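Side-chain contact in phosphate-binding protein PstS (Borrelia burgdorferi, PDB 4N13), which binds inorganic phosphate with micromolar affinity as the solute-binding component of an ABC transporter that imports phosphate: residues 172-177 with 189-194. Sequence-based numbering, arbitrary orientation.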
# COMPACT_ATOMS: atom_id res chain seq x y z
N GLU A 172 -12.56 -12.76 -0.19
CA GLU A 172 -13.01 -13.50 0.98
C GLU A 172 -13.13 -12.64 2.24
O GLU A 172 -13.97 -12.94 3.09
CB GLU A 172 -12.13 -14.72 1.27
CG GLU A 172 -12.64 -15.62 2.39
CD GLU A 172 -14.11 -15.97 2.32
OE1 GLU A 172 -14.71 -16.02 1.22
OE2 GLU A 172 -14.68 -16.21 3.41
N VAL A 173 -12.33 -11.59 2.39
CA VAL A 173 -12.59 -10.66 3.50
C VAL A 173 -14.00 -10.09 3.39
O VAL A 173 -14.73 -10.01 4.37
CB VAL A 173 -11.56 -9.50 3.59
CG1 VAL A 173 -11.94 -8.57 4.75
CG2 VAL A 173 -10.16 -10.00 3.79
N ILE A 174 -14.39 -9.68 2.19
CA ILE A 174 -15.72 -9.13 1.97
C ILE A 174 -16.79 -10.17 2.31
O ILE A 174 -17.74 -9.87 3.03
CB ILE A 174 -15.84 -8.62 0.52
CG1 ILE A 174 -14.98 -7.38 0.32
CG2 ILE A 174 -17.27 -8.31 0.18
CD1 ILE A 174 -14.79 -7.00 -1.15
N GLU A 175 -16.65 -11.38 1.77
CA GLU A 175 -17.66 -12.39 2.03
C GLU A 175 -17.75 -12.74 3.51
O GLU A 175 -18.83 -12.83 4.08
CB GLU A 175 -17.40 -13.66 1.22
CG GLU A 175 -18.56 -14.64 1.33
CD GLU A 175 -18.44 -15.80 0.36
OE1 GLU A 175 -18.79 -15.62 -0.82
OE2 GLU A 175 -18.00 -16.89 0.78
N LYS A 176 -16.61 -12.90 4.15
CA LYS A 176 -16.58 -13.25 5.56
C LYS A 176 -17.20 -12.13 6.42
O LYS A 176 -17.93 -12.40 7.35
CB LYS A 176 -15.14 -13.56 6.01
CG LYS A 176 -15.03 -14.08 7.44
CD LYS A 176 -15.61 -15.47 7.64
CE LYS A 176 -14.81 -16.55 6.95
NZ LYS A 176 -15.42 -17.89 7.16
N THR A 177 -16.90 -10.88 6.09
CA THR A 177 -17.43 -9.75 6.84
C THR A 177 -18.97 -9.74 6.70
O THR A 177 -19.69 -9.51 7.67
CB THR A 177 -16.82 -8.43 6.34
OG1 THR A 177 -15.41 -8.45 6.56
CG2 THR A 177 -17.40 -7.25 7.08
N LEU A 189 -7.92 -0.91 -1.62
CA LEU A 189 -8.82 0.15 -2.06
C LEU A 189 -9.62 -0.23 -3.31
O LEU A 189 -10.76 0.21 -3.48
CB LEU A 189 -7.99 1.41 -2.34
CG LEU A 189 -8.74 2.61 -2.90
CD1 LEU A 189 -9.79 3.12 -1.91
CD2 LEU A 189 -7.71 3.70 -3.25
N GLY A 190 -9.01 -0.99 -4.21
CA GLY A 190 -9.67 -1.39 -5.45
C GLY A 190 -10.92 -2.22 -5.23
O GLY A 190 -11.69 -2.40 -6.17
N TYR A 191 -11.10 -2.76 -4.03
CA TYR A 191 -12.25 -3.58 -3.69
C TYR A 191 -13.34 -2.80 -2.97
O TYR A 191 -14.32 -3.39 -2.54
CB TYR A 191 -11.79 -4.75 -2.83
CG TYR A 191 -11.08 -5.79 -3.63
CD1 TYR A 191 -11.80 -6.84 -4.22
CD2 TYR A 191 -9.70 -5.74 -3.81
CE1 TYR A 191 -11.18 -7.80 -4.97
CE2 TYR A 191 -9.05 -6.72 -4.59
CZ TYR A 191 -9.81 -7.73 -5.17
OH TYR A 191 -9.22 -8.70 -5.92
N ALA A 192 -13.20 -1.48 -2.88
CA ALA A 192 -14.20 -0.65 -2.21
C ALA A 192 -15.57 -0.82 -2.86
O ALA A 192 -16.57 -0.99 -2.16
CB ALA A 192 -13.76 0.83 -2.22
N LYS A 193 -15.63 -0.74 -4.19
CA LYS A 193 -16.92 -0.85 -4.86
C LYS A 193 -17.61 -2.19 -4.52
O LYS A 193 -18.81 -2.25 -4.25
CB LYS A 193 -16.76 -0.70 -6.38
CG LYS A 193 -18.05 -0.86 -7.17
CD LYS A 193 -17.80 -0.65 -8.66
CE LYS A 193 -19.06 -0.81 -9.50
NZ LYS A 193 -18.79 -0.43 -10.92
N ASN A 194 -16.82 -3.26 -4.55
CA ASN A 194 -17.31 -4.60 -4.23
C ASN A 194 -17.85 -4.68 -2.81
O ASN A 194 -18.83 -5.38 -2.55
CB ASN A 194 -16.18 -5.62 -4.38
CG ASN A 194 -15.46 -5.50 -5.69
OD1 ASN A 194 -14.70 -4.56 -5.93
ND2 ASN A 194 -15.68 -6.47 -6.56
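In the periplasmic-binding-protein fold of PstS, helix 170-179 and helix 192-197 follow one another in the chain, joined through strand 183-188, and they meet where Ile174 reaches Tyr191 and Asn194. The contact is small, burying 114 Å² in all, and is made by the end of one aliphatic side chain. Ile174 holds CG1 beside its backbone N (chi1 -69°) and extends it to CD1 (chi2 167°), which sends the delta methyl across to the start of the second helix. There Tyr191 occupies the N-cap position, just before helix 192-197; its CB lies 4.1 Å from Ile174 CD1, which meets the phenol ring obliquely. The Tyr191 side chain is about 8 Å from that of Ser139, which probably helps bind phosphate, as in related proteins. Ile174 also rests on Ile92 and Ile187 of strands 80-93 and 183-188, so the isoleucine packs against the sheet as well as the neighbouring helix. Within its own helix, Val173 O accepts bonds from both Thr177 N and Thr177 OG1, from opposite faces of its carbonyl plane, with OG1 2.8 Å from Val173 O. Asn194 offers carbon to the contact: the shortest approach runs from Ile174 CD1 to Asn194 CB, at 3.8 Å.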